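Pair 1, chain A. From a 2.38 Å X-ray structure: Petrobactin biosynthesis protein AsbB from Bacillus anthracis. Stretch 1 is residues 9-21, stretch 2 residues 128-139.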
# COMPACT_ATOMS: atom_id res chain seq x y z
N THR A 9 13.67 -13.66 14.29
CA THR A 9 13.83 -13.79 15.74
C THR A 9 14.02 -12.46 16.46
O THR A 9 13.46 -12.25 17.53
CB THR A 9 14.98 -14.74 16.05
OG1 THR A 9 14.68 -15.99 15.43
CG2 THR A 9 15.16 -14.94 17.56
N LYS A 10 14.79 -11.55 15.85
CA LYS A 10 15.03 -10.22 16.41
C LYS A 10 13.75 -9.41 16.53
O LYS A 10 13.48 -8.80 17.57
CB LYS A 10 16.01 -9.41 15.55
CG LYS A 10 17.46 -9.84 15.67
CD LYS A 10 18.36 -8.89 14.88
CE LYS A 10 19.82 -9.32 14.93
NZ LYS A 10 20.37 -9.15 16.30
N ILE A 11 12.99 -9.38 15.45
CA ILE A 11 11.75 -8.63 15.43
C ILE A 11 10.84 -9.09 16.55
O ILE A 11 10.26 -8.26 17.28
CB ILE A 11 10.98 -8.84 14.11
CG1 ILE A 11 11.74 -8.22 12.98
CG2 ILE A 11 9.68 -8.07 14.16
CD1 ILE A 11 11.67 -6.74 13.08
N LEU A 12 10.70 -10.41 16.68
CA LEU A 12 9.84 -10.94 17.72
C LEU A 12 10.33 -10.58 19.12
O LEU A 12 9.54 -10.12 19.95
CB LEU A 12 9.68 -12.44 17.60
CG LEU A 12 8.69 -12.84 16.53
CD1 LEU A 12 8.52 -14.37 16.55
CD2 LEU A 12 7.38 -12.16 16.82
N LYS A 13 11.62 -10.76 19.38
CA LYS A 13 12.19 -10.37 20.67
C LYS A 13 11.99 -8.87 20.92
O LYS A 13 11.68 -8.44 22.04
CB LYS A 13 13.67 -10.75 20.76
CG LYS A 13 13.89 -12.24 20.96
CD LYS A 13 15.34 -12.55 21.34
CE LYS A 13 15.61 -14.06 21.40
NZ LYS A 13 17.07 -14.41 21.31
N ALA A 14 12.15 -8.05 19.89
CA ALA A 14 11.97 -6.62 20.10
C ALA A 14 10.53 -6.30 20.48
O ALA A 14 10.29 -5.51 21.40
CB ALA A 14 12.37 -5.83 18.85
N ILE A 15 9.58 -6.91 19.77
CA ILE A 15 8.17 -6.64 20.04
C ILE A 15 7.81 -7.12 21.43
O ILE A 15 6.98 -6.51 22.10
CB ILE A 15 7.19 -7.33 19.07
CG1 ILE A 15 7.38 -6.82 17.67
CG2 ILE A 15 5.77 -6.97 19.44
CD1 ILE A 15 7.40 -5.33 17.64
N GLU A 16 8.43 -8.22 21.85
CA GLU A 16 8.08 -8.86 23.13
C GLU A 16 8.80 -8.20 24.28
O GLU A 16 8.65 -8.63 25.41
CB GLU A 16 8.47 -10.34 23.13
CG GLU A 16 7.53 -11.30 22.42
CD GLU A 16 8.24 -12.61 22.02
OE1 GLU A 16 9.49 -12.66 22.08
OE2 GLU A 16 7.57 -13.59 21.64
N SER A 17 9.62 -7.19 24.00
CA SER A 17 10.51 -6.66 25.03
C SER A 17 9.95 -5.43 25.71
O SER A 17 8.83 -5.00 25.42
CB SER A 17 11.84 -6.28 24.41
OG SER A 17 11.72 -4.99 23.81
N GLU A 18 10.76 -4.86 26.61
CA GLU A 18 10.44 -3.65 27.32
C GLU A 18 10.56 -2.41 26.44
O GLU A 18 9.96 -1.37 26.74
CB GLU A 18 11.36 -3.47 28.53
CG GLU A 18 11.19 -4.54 29.62
CD GLU A 18 10.33 -4.06 30.80
OE1 GLU A 18 10.44 -4.67 31.88
OE2 GLU A 18 9.55 -3.08 30.64
N ASP A 19 11.37 -2.48 25.39
CA ASP A 19 11.53 -1.32 24.50
C ASP A 19 10.23 -1.04 23.76
O ASP A 19 9.92 0.10 23.40
CB ASP A 19 12.67 -1.55 23.52
CG ASP A 19 14.03 -1.53 24.20
OD1 ASP A 19 14.46 -0.44 24.61
OD2 ASP A 19 14.67 -2.60 24.32
N TYR A 20 9.44 -2.09 23.55
CA TYR A 20 8.13 -1.89 22.99
C TYR A 20 7.26 -0.99 23.90
O TYR A 20 6.59 -0.08 23.41
CB TYR A 20 7.47 -3.23 22.69
CG TYR A 20 6.05 -3.06 22.24
CD1 TYR A 20 5.76 -2.75 20.93
CD2 TYR A 20 5.00 -3.14 23.16
CE1 TYR A 20 4.45 -2.56 20.51
CE2 TYR A 20 3.69 -2.92 22.77
CZ TYR A 20 3.41 -2.64 21.43
OH TYR A 20 2.10 -2.45 21.03
N ILE A 21 7.27 -1.25 25.21
CA ILE A 21 6.50 -0.48 26.17
C ILE A 21 6.94 0.98 26.20
O ILE A 21 6.09 1.88 26.18
CB ILE A 21 6.60 -1.07 27.58
CG1 ILE A 21 6.08 -2.51 27.57
CG2 ILE A 21 5.85 -0.21 28.61
CD1 ILE A 21 4.58 -2.63 27.70
N THR A 128 4.82 3.42 13.44
CA THR A 128 5.88 4.16 14.12
C THR A 128 6.34 3.37 15.34
O THR A 128 7.52 3.07 15.49
CB THR A 128 5.44 5.60 14.52
OG1 THR A 128 5.40 6.39 13.33
CG2 THR A 128 6.43 6.25 15.48
N ILE A 129 5.39 3.01 16.18
CA ILE A 129 5.65 2.15 17.32
C ILE A 129 6.40 0.90 16.88
O ILE A 129 7.37 0.49 17.51
CB ILE A 129 4.32 1.78 18.01
CG1 ILE A 129 3.74 3.01 18.70
CG2 ILE A 129 4.50 0.68 19.04
CD1 ILE A 129 2.45 2.76 19.27
N PHE A 130 5.94 0.29 15.80
CA PHE A 130 6.57 -0.94 15.34
C PHE A 130 8.02 -0.73 14.89
O PHE A 130 8.92 -1.42 15.34
CB PHE A 130 5.74 -1.56 14.22
CG PHE A 130 6.38 -2.76 13.57
CD1 PHE A 130 6.45 -3.99 14.23
CD2 PHE A 130 6.86 -2.68 12.28
CE1 PHE A 130 7.01 -5.11 13.62
CE2 PHE A 130 7.42 -3.81 11.64
CZ PHE A 130 7.51 -5.02 12.32
N LYS A 131 8.24 0.22 13.98
CA LYS A 131 9.59 0.48 13.53
C LYS A 131 10.52 1.03 14.63
O LYS A 131 11.71 0.72 14.61
CB LYS A 131 9.62 1.39 12.31
CG LYS A 131 9.46 0.61 11.01
CD LYS A 131 8.01 0.60 10.53
CE LYS A 131 7.90 0.01 9.12
NZ LYS A 131 6.57 0.18 8.49
N ASP A 132 10.01 1.84 15.57
CA ASP A 132 10.92 2.40 16.53
C ASP A 132 11.30 1.39 17.62
O ASP A 132 12.43 1.41 18.11
CB ASP A 132 10.47 3.73 17.12
CG ASP A 132 11.61 4.41 17.90
OD1 ASP A 132 12.78 4.43 17.41
OD2 ASP A 132 11.36 4.92 19.01
N THR A 133 10.36 0.51 17.96
CA THR A 133 10.64 -0.58 18.89
C THR A 133 11.85 -1.41 18.44
O THR A 133 12.71 -1.72 19.24
CB THR A 133 9.44 -1.53 19.03
OG1 THR A 133 8.36 -0.85 19.69
CG2 THR A 133 9.83 -2.78 19.83
N ILE A 134 11.93 -1.76 17.17
CA ILE A 134 13.08 -2.53 16.68
C ILE A 134 14.37 -1.70 16.79
O ILE A 134 15.43 -2.20 17.21
CB ILE A 134 12.88 -2.95 15.21
CG1 ILE A 134 11.59 -3.77 15.09
CG2 ILE A 134 14.06 -3.80 14.72
CD1 ILE A 134 10.94 -3.69 13.74
N ALA A 135 14.29 -0.42 16.44
CA ALA A 135 15.49 0.41 16.58
C ALA A 135 15.95 0.57 18.06
O ALA A 135 17.14 0.41 18.35
CB ALA A 135 15.31 1.75 15.90
N GLN A 136 15.04 0.91 18.96
CA GLN A 136 15.38 1.07 20.38
C GLN A 136 15.91 -0.26 20.93
O GLN A 136 16.77 -0.29 21.79
CB GLN A 136 14.19 1.52 21.21
CG GLN A 136 13.63 2.87 20.80
CD GLN A 136 14.67 3.96 20.86
OE1 GLN A 136 15.45 4.02 21.80
NE2 GLN A 136 14.72 4.80 19.83
N TYR A 137 15.38 -1.38 20.43
CA TYR A 137 15.82 -2.66 20.92
C TYR A 137 17.24 -3.03 20.43
O TYR A 137 18.00 -3.66 21.15
CB TYR A 137 14.82 -3.73 20.54
CG TYR A 137 15.21 -5.10 21.02
CD1 TYR A 137 14.99 -5.46 22.33
CD2 TYR A 137 15.79 -6.03 20.15
CE1 TYR A 137 15.34 -6.72 22.80
CE2 TYR A 137 16.15 -7.31 20.61
CZ TYR A 137 15.92 -7.64 21.95
OH TYR A 137 16.25 -8.87 22.48
N GLU A 138 17.60 -2.63 19.22
CA GLU A 138 18.93 -2.95 18.69
C GLU A 138 20.06 -2.06 19.20
O GLU A 138 21.22 -2.45 19.12
CB GLU A 138 18.91 -2.94 17.17
CG GLU A 138 18.13 -4.10 16.60
CD GLU A 138 18.87 -5.42 16.76
OE1 GLU A 138 18.27 -6.39 17.30
OE2 GLU A 138 20.04 -5.50 16.33
N ARG A 139 19.72 -0.88 19.73
CA ARG A 139 20.71 0.13 20.13
C ARG A 139 21.53 -0.32 21.34
O ARG A 139 21.00 -0.96 22.26
CB ARG A 139 20.05 1.48 20.41
CG ARG A 139 19.38 1.61 21.79
CD ARG A 139 18.66 2.96 21.99
NE ARG A 139 19.52 4.14 21.77
CZ ARG A 139 19.11 5.41 21.78
NH1 ARG A 139 17.83 5.71 21.99
NH2 ARG A 139 19.98 6.39 21.59

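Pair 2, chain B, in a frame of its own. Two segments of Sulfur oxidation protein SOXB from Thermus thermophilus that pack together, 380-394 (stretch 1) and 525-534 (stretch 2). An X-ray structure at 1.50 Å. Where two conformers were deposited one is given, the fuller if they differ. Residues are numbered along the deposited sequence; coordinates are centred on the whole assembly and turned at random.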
# COMPACT_ATOMS: atom_id res chain seq x y z
N THR B 380 12.39 10.43 4.88
CA THR B 380 12.56 11.89 4.89
C THR B 380 11.22 12.61 4.93
O THR B 380 11.12 13.69 5.52
CB THR B 380 13.41 12.37 3.72
OG1 THR B 380 12.88 11.81 2.51
CG2 THR B 380 14.87 11.95 3.91
N TRP B 381 10.19 12.02 4.31
CA TRP B 381 8.87 12.64 4.38
C TRP B 381 8.41 12.67 5.84
O TRP B 381 7.93 13.70 6.32
CB TRP B 381 7.82 11.89 3.54
CG TRP B 381 6.41 12.33 3.90
CD1 TRP B 381 5.52 11.67 4.69
CD2 TRP B 381 5.83 13.63 3.64
NE1 TRP B 381 4.39 12.44 4.89
CE2 TRP B 381 4.56 13.64 4.25
CE3 TRP B 381 6.25 14.75 2.90
CZ2 TRP B 381 3.70 14.75 4.16
CZ3 TRP B 381 5.40 15.85 2.82
CH2 TRP B 381 4.14 15.84 3.45
N ASP B 382 8.54 11.56 6.56
CA ASP B 382 8.06 11.53 7.94
C ASP B 382 8.87 12.46 8.83
O ASP B 382 8.34 13.04 9.80
CB ASP B 382 8.01 10.11 8.50
CG ASP B 382 6.96 9.27 7.80
OD1 ASP B 382 5.79 9.70 7.72
OD2 ASP B 382 7.32 8.21 7.24
N GLN B 383 10.15 12.64 8.51
CA GLN B 383 10.94 13.59 9.28
C GLN B 383 10.41 15.00 9.03
O GLN B 383 10.29 15.79 9.96
CB GLN B 383 12.44 13.49 8.98
CG GLN B 383 13.18 14.59 9.72
CD GLN B 383 14.67 14.46 9.69
OE1 GLN B 383 15.21 13.36 9.60
NE2 GLN B 383 15.37 15.60 9.82
N LEU B 384 10.06 15.31 7.78
CA LEU B 384 9.51 16.62 7.46
C LEU B 384 8.26 16.88 8.29
O LEU B 384 8.09 17.96 8.87
CB LEU B 384 9.19 16.71 5.96
CG LEU B 384 8.59 18.01 5.44
CD1 LEU B 384 8.76 18.09 3.93
CD2 LEU B 384 7.12 18.11 5.82
N VAL B 385 7.38 15.88 8.37
CA VAL B 385 6.16 16.04 9.16
C VAL B 385 6.52 16.31 10.63
O VAL B 385 5.94 17.18 11.28
CB VAL B 385 5.23 14.82 9.01
CG1 VAL B 385 4.05 14.92 10.00
CG2 VAL B 385 4.73 14.70 7.58
N GLY B 386 7.51 15.59 11.14
CA GLY B 386 7.95 15.78 12.51
C GLY B 386 8.44 17.20 12.73
O GLY B 386 8.11 17.81 13.74
N GLU B 387 9.22 17.71 11.78
CA GLU B 387 9.72 19.09 11.86
C GLU B 387 8.59 20.11 11.79
O GLU B 387 8.61 21.12 12.50
CB GLU B 387 10.75 19.35 10.76
CG GLU B 387 12.02 18.51 10.92
CD GLU B 387 13.07 18.85 9.88
OE1 GLU B 387 12.89 19.84 9.15
OE2 GLU B 387 14.08 18.12 9.80
N ALA B 388 7.61 19.86 10.92
CA ALA B 388 6.47 20.78 10.79
C ALA B 388 5.70 20.84 12.11
O ALA B 388 5.34 21.92 12.61
CB ALA B 388 5.55 20.33 9.66
N VAL B 389 5.43 19.67 12.69
CA VAL B 389 4.69 19.62 13.94
C VAL B 389 5.44 20.37 15.04
O VAL B 389 4.85 21.18 15.75
CB VAL B 389 4.35 18.17 14.35
CG1 VAL B 389 3.81 18.11 15.79
CG2 VAL B 389 3.32 17.56 13.38
N LYS B 390 6.75 20.14 15.16
CA LYS B 390 7.52 20.81 16.20
C LYS B 390 7.64 22.31 15.96
O LYS B 390 7.74 23.09 16.90
CB LYS B 390 8.90 20.17 16.34
CG LYS B 390 8.85 18.82 17.03
CD LYS B 390 10.22 18.44 17.58
CE LYS B 390 10.14 17.21 18.47
NZ LYS B 390 11.40 17.05 19.25
N ALA B 391 7.62 22.71 14.69
CA ALA B 391 7.70 24.13 14.37
C ALA B 391 6.44 24.86 14.83
O ALA B 391 6.52 25.98 15.34
CB ALA B 391 7.91 24.34 12.85
N ILE B 392 5.29 24.23 14.63
CA ILE B 392 4.03 24.86 15.01
C ILE B 392 3.66 24.63 16.46
O ILE B 392 2.98 25.47 17.08
CB ILE B 392 2.90 24.49 14.04
CG1 ILE B 392 3.22 25.04 12.64
CG2 ILE B 392 1.56 25.03 14.53
CD1 ILE B 392 2.34 24.49 11.56
N TYR B 393 4.13 23.52 17.03
CA TYR B 393 3.89 23.18 18.43
C TYR B 393 5.21 22.85 19.11
O TYR B 393 5.54 21.68 19.34
CB TYR B 393 2.95 21.98 18.52
CG TYR B 393 1.65 22.20 17.81
CD1 TYR B 393 0.63 22.92 18.41
CD2 TYR B 393 1.43 21.68 16.54
CE1 TYR B 393 -0.57 23.13 17.76
CE2 TYR B 393 0.24 21.88 15.88
CZ TYR B 393 -0.76 22.61 16.49
OH TYR B 393 -1.96 22.84 15.84
N PRO B 394 6.00 23.88 19.44
CA PRO B 394 7.33 23.74 20.04
C PRO B 394 7.37 22.96 21.36
O PRO B 394 8.43 22.44 21.73
CB PRO B 394 7.77 25.20 20.24
CG PRO B 394 6.93 26.00 19.28
CD PRO B 394 5.62 25.28 19.21
N PRO B 525 -6.84 18.55 11.46
CA PRO B 525 -6.18 17.68 10.47
C PRO B 525 -4.69 17.92 10.31
O PRO B 525 -4.24 19.05 10.20
CB PRO B 525 -6.90 18.03 9.17
CG PRO B 525 -8.23 18.60 9.61
CD PRO B 525 -7.94 19.33 10.87
N ILE B 526 -3.93 16.84 10.24
CA ILE B 526 -2.50 16.96 10.08
C ILE B 526 -2.14 17.80 8.85
O ILE B 526 -1.17 18.55 8.88
CB ILE B 526 -1.83 15.59 10.03
CG1 ILE B 526 -0.30 15.74 9.98
CG2 ILE B 526 -2.38 14.79 8.85
CD1 ILE B 526 0.30 16.47 11.17
N TYR B 527 -2.86 17.61 7.74
CA TYR B 527 -2.55 18.35 6.52
C TYR B 527 -2.69 19.86 6.65
O TYR B 527 -1.99 20.61 5.96
CB TYR B 527 -3.25 17.80 5.27
CG TYR B 527 -4.70 17.45 5.46
CD1 TYR B 527 -5.68 18.44 5.56
CD2 TYR B 527 -5.12 16.12 5.43
CE1 TYR B 527 -7.02 18.10 5.69
CE2 TYR B 527 -6.45 15.79 5.55
CZ TYR B 527 -7.40 16.78 5.66
OH TYR B 527 -8.73 16.42 5.81
N GLU B 528 -3.56 20.31 7.56
CA GLU B 528 -3.70 21.75 7.80
C GLU B 528 -2.42 22.25 8.46
O GLU B 528 -1.93 23.34 8.14
CB GLU B 528 -4.91 22.05 8.68
CG GLU B 528 -6.24 21.84 7.96
CD GLU B 528 -7.46 22.18 8.82
OE1 GLU B 528 -7.28 22.67 9.96
OE2 GLU B 528 -8.59 21.96 8.34
N VAL B 529 -1.87 21.45 9.37
CA VAL B 529 -0.65 21.82 10.05
C VAL B 529 0.49 21.87 9.04
O VAL B 529 1.29 22.81 9.01
CB VAL B 529 -0.34 20.83 11.20
CG1 VAL B 529 0.99 21.14 11.87
CG2 VAL B 529 -1.47 20.81 12.23
N LEU B 530 0.54 20.86 8.18
CA LEU B 530 1.59 20.81 7.17
C LEU B 530 1.53 21.99 6.21
O LEU B 530 2.56 22.58 5.90
CB LEU B 530 1.51 19.51 6.38
CG LEU B 530 1.84 18.29 7.23
CD1 LEU B 530 1.59 17.04 6.43
CD2 LEU B 530 3.30 18.35 7.71
N ALA B 531 0.33 22.32 5.74
CA ALA B 531 0.18 23.42 4.81
C ALA B 531 0.60 24.74 5.48
O ALA B 531 1.28 25.54 4.86
CB ALA B 531 -1.24 23.51 4.26
N GLU B 532 0.23 24.91 6.75
CA GLU B 532 0.61 26.12 7.49
C GLU B 532 2.13 26.26 7.54
O GLU B 532 2.68 27.35 7.31
CB GLU B 532 0.06 26.05 8.91
CG GLU B 532 -1.30 26.69 9.07
CD GLU B 532 -1.83 26.60 10.48
OE1 GLU B 532 -1.03 26.39 11.42
OE2 GLU B 532 -3.05 26.73 10.66
N TYR B 533 2.82 25.17 7.86
CA TYR B 533 4.26 25.17 7.95
C TYR B 533 4.90 25.44 6.59
O TYR B 533 5.75 26.31 6.45
CB TYR B 533 4.74 23.82 8.47
CG TYR B 533 6.25 23.65 8.46
CD1 TYR B 533 7.06 24.38 9.31
CD2 TYR B 533 6.85 22.76 7.57
CE1 TYR B 533 8.44 24.19 9.32
CE2 TYR B 533 8.23 22.58 7.57
CZ TYR B 533 9.02 23.30 8.43
OH TYR B 533 10.38 23.11 8.42
N LEU B 534 4.50 24.65 5.59
CA LEU B 534 5.08 24.78 4.25
C LEU B 534 4.90 26.17 3.63
O LEU B 534 5.85 26.71 3.05
CB LEU B 534 4.53 23.70 3.32
CG LEU B 534 4.88 22.26 3.71
CD1 LEU B 534 4.15 21.28 2.79
CD2 LEU B 534 6.39 22.04 3.63
O HOH W 1 11.70 21.06 7.21

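Both pairs set one helix nearly at right angles across another. In pair 1 the axes of helix 9-15 and helix 128-138 approach to 8.8 Å at 99°; in pair 2 helix 380-392 and helix 526-534 approach to 9.1 Å at 80°. Fourteen central residues superpose with an RMSD of 0.6 Å. Steep crossings bring the helices together over a short span, so a few residues at the crossing carry much of the contact.

At that crossing the two pairs use the same residues. Ala A14 matches Ala B388, and Tyr A137 matches Tyr B533, with side-chain centres 0.4 Å apart in each case. Alanine suits the point of closest approach because its lone methyl lets a ring lie against the backbone: Ala A14 CA stands 3.9 Å from the centroid of the Tyr A137 ring, and Ala B388 CA 3.8 Å from that of Tyr B533, both over the ring face in a CH-pi contact. Each tyrosine has chi1 in t and fits as a knob into a hole on the opposing stretch; in pair 1 Asp A19, from the short helix that follows, helps to line it. The neighbouring position is a branched aliphatic in both, Ile A134 and Leu B530, whose side-chain centres nearly coincide.

One matched partner of that aliphatic differs in size. Ile A11 reaches Ile A134 tightly, CD1 to CD1 at 3.2 Å. The matching Val B385 is shorter, and its CG2 lies 3.9 Å from Leu B530 CD2. In pair 2 Leu B530 sits as a knob among Trp B381, Leu B384, Val B385 and Ala B388, with Trp B381 CZ2 3.9 Å from Leu B530 CD1. A second exchange of bulk occurs where Phe A130 matches Ile B526. The flat Phe A130 ring meets both Ile A11 and Ile A15, with Ile A15 CD1 3.8 Å from Phe A130 CD1; Ile B526 spans the corresponding two valines, its CD1 3.9 Å from Val B389 CG2.

Thr A133 and Val B529 are similar in shape but not in chemistry. Thr A133 is a knob among Tyr A20, Ala A14, Ile A15 and Asp A19; its methyl packs inward, while OG1 donates to Ile A129 O at 2.7 Å, satisfying the hydroxyl inside its own helix. Val B529 has no hydroxyl to satisfy and offers CG1 to Ile B392 CD1 at 3.6 Å.

The tyrosine surroundings diverge most in polarity. Ser A17 OG lies 3.6 Å from Tyr A137 CD1; the hydroxyl also donates to Ala A14 O and accepts from Asp A19 N at 3.0 Å, capping the next helix. The matching Ala B391 instead presents CB to Tyr B533 CE1 at 3.6 Å, still within the last turn of its helix, which ends at Ile B392. Where Lys A13 places CB 3.6 Å from Tyr A137 OH, Glu B387 can use a water, which donates to its OE1 at 2.6 Å and hydrogen-bonds Tyr B533 OH at 2.7 Å. Pair 1 has a charged link instead, a long salt bridge from Lys A10 NZ to Glu A138 OE1 at 3.6 Å; leucines, Leu B384 and Leu B534, occupy the matching positions.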